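Local coordinates for protein AT-less polyketide synthase (Streptomyces platensis subsp. rosaceus, PDB 4QYR) that forms the KS3 ketosynthase domain of MgsE, which probably extends the growing isomigrastatin polyketide chain by decarboxylative condensation, at residues Asp7-Ala15 and Asp256-Gly264; Val119-His129 and Asn147-Ser157. One frame throughout, in Å; residues are numbered along the deposited sequence.

Contact 1 (Asp7-Ala15 and Asp256-Gly264); sequences DAVAIVGAA and DAIWGVVRG
The Trp259 indole takes Ala14 over one face, and the backbone O of Ile11 lies in plane at its edge. The Ala14 methyl makes a CH-pi contact, CB 4.0 Å from the five-membered ring centroid and 20° off its normal. Arg592 adds a cation-pi contact. CG of Trp259 stands anti to the carbonyl carbon (chi1 -78°), which turns the ring toward Gly13 and Ala14. Its NE1 bonds to Asn105 OD1, which also receives Ala14 N. At the far end, Ala8 CB packs on Val261 CG1 at 3.5 Å and approaches Arg263 NH2 obliquely. Val261 CG1 lies over one face of the Arg263 guanidinium, and Arg263 NE forms a salt bridge with Glu435.

Between these ends the backbones pair antiparallel. Val262 N donates to Val9 O at 2.9 Å. Ile11 N donates to Gly260 O at 2.8 Å, and Trp259 N to Ile11 O at 2.7 Å. CG2 of Ile11 packs on CB of Trp259 at 4.1 Å, the side chains crossing at about a right angle.

Strand 9-17 lies between strands 260-269 and 239-247 in the mixed sheet. Leu367 of helix 358-372 covers Ile11 and Trp259. Leu248 of helix 248-253 packs against Ile258 and Val261.

Contact 2 (Val119-His129 and Asn147-Ser157); sequences VYFGVSGSDYH and NAHSMLANRIS
This contact belongs to a beta-alpha-beta connection in the N-terminal half of the ketosynthase. Helix 149-160 packs against strand 117-122 before the chain enters strand 166-169. The axes of 119-122 and 149-157 approach to 8.3 Å at 145°. With CG anti to the backbone N (chi1 -167°), Leu152 points toward 119-123, where its methyls meet different residues. CD2 meets the Phe121 ring obliquely, 3.4 Å from CD2 of Phe121. CD1 comes tip to tip with Val123, 3.7 Å from its CB. Further along, Ile156 CG2 lies 4.0 Å from Val119 CG1, while Ile156 CD1 reaches the Phe121 ring.

Past the strand, His149 takes Val123 CG2 over one ring face in a CH-pi contact. Its NE2 makes a weak, bent bond to Ser124 O (3.3 Å, 148°). A water bridges the start of helix 127-135 to Asn147, ahead of helix 149-160. It donates to Asn147 OD1 and accepts from His129 N. Asn147 ND2 is held by Thr143 O.

The second subunit borders both helices: its Asp170 packs on His149, and its His130 ring meets His129. The helix-bearing crossover between parallel strands 117-122 and 166-169 is a beta-alpha-beta unit of this thiolase-clan domain.

Contacts 1 and 2 belong to one mixed sheet. Strands 194-201 and 239-247 separate strand 117-122 of contact 2 from strand 9-17 of contact 1. Their centres are 24 Å apart and their nearest atoms about 8 Å apart, so they do not touch. Helix 90-106 reaches both, through Ala101 against Ala15 in contact 1 and Val99 against Phe121 in contact 2. Contact 1 is purely internal to the subunit, whereas contact 2 borders the second subunit. Contact 2 probably lies closer to the active site, since Ser124 touches Ser175 at the start of helix 175-189, just after the position of the catalytic cysteine in relatives. Ser124 OG bonds to Ser356 OG and to Asp170 OD1 of its own subunit.

Contact 1 (Asp7-Ala15 and Asp256-Gly264)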
# COMPACT_ATOMS: atom_id res chain seq x y z
N ASP A 7 -13.28 20.27 -6.37
CA ASP A 7 -12.31 20.59 -7.40
C ASP A 7 -11.22 19.53 -7.48
O ASP A 7 -11.22 18.56 -6.72
CB ASP A 7 -11.69 21.98 -7.17
CG ASP A 7 -11.07 22.14 -5.78
OD1 ASP A 7 -11.83 22.12 -4.78
OD2 ASP A 7 -9.83 22.30 -5.69
N ALA A 8 -10.31 19.75 -8.41
CA ALA A 8 -9.28 18.80 -8.72
C ALA A 8 -8.01 19.08 -7.93
O ALA A 8 -7.96 19.99 -7.10
CB ALA A 8 -9.00 18.82 -10.19
N VAL A 9 -6.98 18.29 -8.22
CA VAL A 9 -5.76 18.33 -7.45
C VAL A 9 -4.60 18.87 -8.28
O VAL A 9 -4.24 18.31 -9.31
CB VAL A 9 -5.40 16.95 -6.90
CG1 VAL A 9 -4.10 17.02 -6.16
CG2 VAL A 9 -6.48 16.47 -6.00
N ALA A 10 -4.03 19.96 -7.81
CA ALA A 10 -2.86 20.54 -8.44
C ALA A 10 -1.59 19.76 -8.13
O ALA A 10 -1.39 19.28 -7.02
CB ALA A 10 -2.71 21.97 -7.99
N ILE A 11 -0.72 19.63 -9.13
CA ILE A 11 0.66 19.24 -8.86
C ILE A 11 1.48 20.50 -8.72
O ILE A 11 1.67 21.24 -9.69
CB ILE A 11 1.24 18.35 -9.97
CG1 ILE A 11 0.34 17.13 -10.17
CG2 ILE A 11 2.69 17.96 -9.65
CD1 ILE A 11 0.83 16.18 -11.19
N VAL A 12 1.97 20.75 -7.51
CA VAL A 12 2.57 22.04 -7.18
C VAL A 12 4.08 22.01 -7.01
O VAL A 12 4.68 23.05 -6.72
CB VAL A 12 2.02 22.60 -5.86
CG1 VAL A 12 0.53 22.83 -5.95
CG2 VAL A 12 2.37 21.65 -4.73
N GLY A 13 4.69 20.85 -7.16
CA GLY A 13 6.14 20.76 -7.05
C GLY A 13 6.59 19.43 -7.56
O GLY A 13 5.84 18.44 -7.47
N ALA A 14 7.79 19.37 -8.10
CA ALA A 14 8.23 18.12 -8.71
C ALA A 14 9.72 17.96 -8.76
O ALA A 14 10.47 18.95 -8.84
CB ALA A 14 7.65 18.00 -10.09
N ALA A 15 10.17 16.71 -8.75
CA ALA A 15 11.59 16.40 -8.92
C ALA A 15 11.78 14.99 -9.43
O ALA A 15 10.97 14.10 -9.15
CB ALA A 15 12.34 16.59 -7.62
N ASP A 256 0.75 29.04 -5.59
CA ASP A 256 1.74 28.00 -5.85
C ASP A 256 2.01 27.94 -7.36
O ASP A 256 1.16 28.33 -8.17
CB ASP A 256 1.27 26.63 -5.34
CG ASP A 256 1.10 26.58 -3.82
OD1 ASP A 256 2.11 26.59 -3.08
OD2 ASP A 256 -0.05 26.48 -3.35
N ALA A 257 3.20 27.46 -7.73
CA ALA A 257 3.56 27.30 -9.14
C ALA A 257 3.12 25.93 -9.67
O ALA A 257 3.80 24.93 -9.48
CB ALA A 257 5.03 27.48 -9.32
N ILE A 258 1.98 25.90 -10.35
CA ILE A 258 1.34 24.65 -10.72
C ILE A 258 1.92 24.00 -11.98
O ILE A 258 2.09 24.65 -13.02
CB ILE A 258 -0.17 24.87 -10.91
CG1 ILE A 258 -0.75 25.44 -9.61
CG2 ILE A 258 -0.84 23.60 -11.29
CD1 ILE A 258 -2.19 25.81 -9.68
N TRP A 259 2.24 22.72 -11.86
CA TRP A 259 2.77 21.96 -12.98
C TRP A 259 1.65 21.46 -13.86
O TRP A 259 1.77 21.40 -15.09
CB TRP A 259 3.57 20.77 -12.49
CG TRP A 259 4.92 21.09 -12.01
CD1 TRP A 259 5.25 21.60 -10.79
CD2 TRP A 259 6.14 20.89 -12.71
NE1 TRP A 259 6.61 21.74 -10.70
CE2 TRP A 259 7.18 21.31 -11.86
CE3 TRP A 259 6.45 20.40 -13.97
CZ2 TRP A 259 8.51 21.27 -12.24
CZ3 TRP A 259 7.78 20.36 -14.35
CH2 TRP A 259 8.79 20.79 -13.48
N GLY A 260 0.55 21.09 -13.21
CA GLY A 260 -0.59 20.52 -13.89
C GLY A 260 -1.70 20.19 -12.92
O GLY A 260 -1.54 20.25 -11.71
N VAL A 261 -2.84 19.82 -13.48
CA VAL A 261 -3.99 19.45 -12.69
C VAL A 261 -4.33 18.00 -12.98
O VAL A 261 -4.27 17.57 -14.13
CB VAL A 261 -5.18 20.35 -13.01
CG1 VAL A 261 -6.43 19.89 -12.29
CG2 VAL A 261 -4.86 21.77 -12.66
N VAL A 262 -4.68 17.23 -11.94
CA VAL A 262 -5.21 15.89 -12.13
C VAL A 262 -6.72 15.92 -12.24
O VAL A 262 -7.41 16.13 -11.24
CB VAL A 262 -4.83 14.99 -10.99
CG1 VAL A 262 -5.35 13.57 -11.25
CG2 VAL A 262 -3.33 15.02 -10.80
N ARG A 263 -7.24 15.72 -13.45
CA ARG A 263 -8.68 15.82 -13.71
C ARG A 263 -9.41 14.52 -13.39
O ARG A 263 -10.52 14.53 -12.88
CB ARG A 263 -8.95 16.21 -15.16
CG ARG A 263 -8.87 17.71 -15.44
CD ARG A 263 -9.91 18.51 -14.64
NE ARG A 263 -9.57 19.93 -14.62
CZ ARG A 263 -10.08 20.80 -13.76
NH1 ARG A 263 -9.72 22.08 -13.79
NH2 ARG A 263 -10.95 20.37 -12.84
N GLY A 264 -8.77 13.40 -13.71
CA GLY A 264 -9.33 12.10 -13.40
C GLY A 264 -8.27 11.07 -13.11
O GLY A 264 -7.09 11.25 -13.42

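Contact 2 (Val119-His129 and Asn147-Ser157)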
# COMPACT_ATOMS: atom_id res chain seq x y z
N VAL A 119 1.90 10.73 2.64
CA VAL A 119 3.08 10.34 1.90
C VAL A 119 2.87 8.95 1.33
O VAL A 119 2.70 8.00 2.07
CB VAL A 119 4.32 10.32 2.80
CG1 VAL A 119 5.49 9.71 2.04
CG2 VAL A 119 4.62 11.73 3.33
N TYR A 120 2.87 8.86 -0.00
CA TYR A 120 2.57 7.62 -0.72
C TYR A 120 3.66 7.37 -1.73
O TYR A 120 3.76 8.09 -2.72
CB TYR A 120 1.22 7.69 -1.41
CG TYR A 120 0.14 8.25 -0.53
CD1 TYR A 120 -0.78 7.42 0.09
CD2 TYR A 120 0.02 9.62 -0.33
CE1 TYR A 120 -1.79 7.94 0.89
CE2 TYR A 120 -0.97 10.15 0.45
CZ TYR A 120 -1.88 9.32 1.06
OH TYR A 120 -2.86 9.89 1.86
N PHE A 121 4.50 6.38 -1.49
CA PHE A 121 5.69 6.25 -2.30
C PHE A 121 5.80 4.82 -2.86
O PHE A 121 5.71 3.84 -2.13
CB PHE A 121 6.91 6.59 -1.46
CG PHE A 121 8.01 7.21 -2.23
CD1 PHE A 121 8.23 8.59 -2.17
CD2 PHE A 121 8.85 6.44 -3.02
CE1 PHE A 121 9.26 9.18 -2.89
CE2 PHE A 121 9.89 7.03 -3.74
CZ PHE A 121 10.09 8.40 -3.68
N GLY A 122 5.98 4.71 -4.18
CA GLY A 122 5.97 3.40 -4.80
C GLY A 122 7.37 2.83 -4.81
O GLY A 122 8.33 3.56 -5.04
N VAL A 123 7.47 1.53 -4.56
CA VAL A 123 8.76 0.84 -4.45
C VAL A 123 8.50 -0.66 -4.53
O VAL A 123 7.51 -1.13 -3.98
CB VAL A 123 9.47 1.21 -3.13
CG1 VAL A 123 8.53 0.98 -1.97
CG2 VAL A 123 10.72 0.39 -2.95
N SER A 124 9.36 -1.41 -5.21
CA SER A 124 9.10 -2.85 -5.38
C SER A 124 10.20 -3.79 -4.90
O SER A 124 9.91 -4.80 -4.28
CB SER A 124 8.81 -3.16 -6.85
OG SER A 124 7.59 -2.54 -7.24
N GLY A 125 11.45 -3.48 -5.18
CA GLY A 125 12.49 -4.44 -4.90
C GLY A 125 13.26 -4.22 -3.62
O GLY A 125 13.42 -3.09 -3.18
N SER A 126 13.74 -5.31 -3.03
CA SER A 126 14.73 -5.22 -1.97
C SER A 126 16.08 -5.71 -2.49
O SER A 126 16.71 -6.58 -1.90
CB SER A 126 14.29 -6.04 -0.75
OG SER A 126 12.96 -5.72 -0.40
N ASP A 127 16.51 -5.15 -3.61
CA ASP A 127 17.74 -5.60 -4.23
C ASP A 127 18.94 -5.44 -3.29
O ASP A 127 19.76 -6.34 -3.19
CB ASP A 127 17.98 -4.83 -5.54
CG ASP A 127 17.11 -5.33 -6.69
OD1 ASP A 127 16.07 -6.00 -6.43
OD2 ASP A 127 17.47 -5.04 -7.86
N TYR A 128 19.03 -4.32 -2.58
CA TYR A 128 20.19 -4.03 -1.72
C TYR A 128 20.37 -5.03 -0.61
O TYR A 128 21.49 -5.40 -0.26
CB TYR A 128 20.07 -2.65 -1.12
CG TYR A 128 21.35 -2.07 -0.55
CD1 TYR A 128 22.46 -1.90 -1.36
CD2 TYR A 128 21.42 -1.65 0.77
CE1 TYR A 128 23.63 -1.35 -0.86
CE2 TYR A 128 22.59 -1.09 1.28
CZ TYR A 128 23.68 -0.95 0.46
OH TYR A 128 24.85 -0.40 0.94
N HIS A 129 19.25 -5.45 -0.03
CA HIS A 129 19.25 -6.34 1.12
C HIS A 129 19.79 -7.68 0.68
O HIS A 129 20.49 -8.34 1.44
CB HIS A 129 17.85 -6.49 1.68
CG HIS A 129 17.80 -7.03 3.08
ND1 HIS A 129 18.87 -7.67 3.67
CD2 HIS A 129 16.81 -7.01 4.00
CE1 HIS A 129 18.54 -8.03 4.90
NE2 HIS A 129 17.30 -7.64 5.13
N ASN A 147 15.86 -1.39 5.25
CA ASN A 147 15.41 -2.15 4.12
C ASN A 147 13.96 -2.53 4.09
O ASN A 147 13.49 -3.08 3.10
CB ASN A 147 16.26 -3.40 4.02
CG ASN A 147 17.62 -3.09 3.51
OD1 ASN A 147 17.81 -2.91 2.30
ND2 ASN A 147 18.59 -2.96 4.43
N ALA A 148 13.22 -2.22 5.14
CA ALA A 148 11.79 -2.43 5.12
C ALA A 148 11.12 -1.36 4.24
O ALA A 148 11.44 -0.18 4.34
CB ALA A 148 11.25 -2.38 6.53
N HIS A 149 10.19 -1.77 3.38
CA HIS A 149 9.55 -0.80 2.48
C HIS A 149 8.77 0.27 3.24
O HIS A 149 8.72 1.43 2.83
CB HIS A 149 8.62 -1.50 1.50
CG HIS A 149 9.34 -2.27 0.44
ND1 HIS A 149 10.67 -2.10 0.17
CD2 HIS A 149 8.90 -3.23 -0.41
CE1 HIS A 149 11.03 -2.92 -0.81
NE2 HIS A 149 9.97 -3.61 -1.18
N SER A 150 8.16 -0.14 4.34
CA SER A 150 7.47 0.80 5.22
C SER A 150 8.37 1.95 5.62
O SER A 150 7.92 3.09 5.73
CB SER A 150 6.98 0.09 6.47
OG SER A 150 7.91 -0.92 6.83
N MSE A 151 9.64 1.66 5.83
CA MSE A 151 10.55 2.70 6.30
C MSE A 151 10.78 3.76 5.26
O MSE A 151 10.92 4.94 5.58
CB MSE A 151 11.87 2.10 6.76
CG MSE A 151 11.81 1.62 8.21
SE MSE A 151 11.15 3.03 9.40
CE MSE A 151 10.83 1.93 10.94
N LEU A 152 10.81 3.34 4.00
CA LEU A 152 10.94 4.30 2.93
C LEU A 152 9.94 5.44 3.12
O LEU A 152 10.31 6.60 3.07
CB LEU A 152 10.73 3.61 1.59
CG LEU A 152 11.14 4.40 0.34
CD1 LEU A 152 11.35 3.41 -0.78
CD2 LEU A 152 10.09 5.37 -0.04
N ALA A 153 8.68 5.09 3.36
CA ALA A 153 7.65 6.11 3.52
C ALA A 153 7.74 6.76 4.89
O ALA A 153 7.77 7.98 5.00
CB ALA A 153 6.26 5.51 3.30
N ASN A 154 7.80 5.94 5.94
CA ASN A 154 7.71 6.47 7.29
C ASN A 154 8.89 7.39 7.63
O ASN A 154 8.72 8.42 8.30
CB ASN A 154 7.62 5.33 8.32
CG ASN A 154 6.39 4.44 8.11
OD1 ASN A 154 5.39 4.85 7.51
ND2 ASN A 154 6.46 3.23 8.63
N ARG A 155 10.08 7.05 7.16
CA ARG A 155 11.23 7.90 7.43
C ARG A 155 10.98 9.30 6.84
O ARG A 155 11.41 10.31 7.39
CB ARG A 155 12.51 7.26 6.87
CG ARG A 155 13.74 8.12 6.98
CD ARG A 155 14.99 7.27 7.18
NE ARG A 155 14.84 5.94 6.58
CZ ARG A 155 15.39 4.84 7.09
NH1 ARG A 155 16.11 4.90 8.22
NH2 ARG A 155 15.21 3.68 6.49
N ILE A 156 10.25 9.37 5.73
CA ILE A 156 9.95 10.66 5.13
C ILE A 156 9.00 11.45 6.01
O ILE A 156 9.22 12.62 6.28
CB ILE A 156 9.33 10.51 3.73
CG1 ILE A 156 10.41 10.14 2.71
CG2 ILE A 156 8.68 11.82 3.29
CD1 ILE A 156 9.88 9.38 1.49
N SER A 157 7.93 10.80 6.46
CA SER A 157 7.01 11.43 7.38
C SER A 157 7.74 11.83 8.65
O SER A 157 7.46 12.88 9.21
CB SER A 157 5.83 10.52 7.69
OG SER A 157 5.08 10.26 6.52
O HOH W 1 16.84 -3.67 -0.04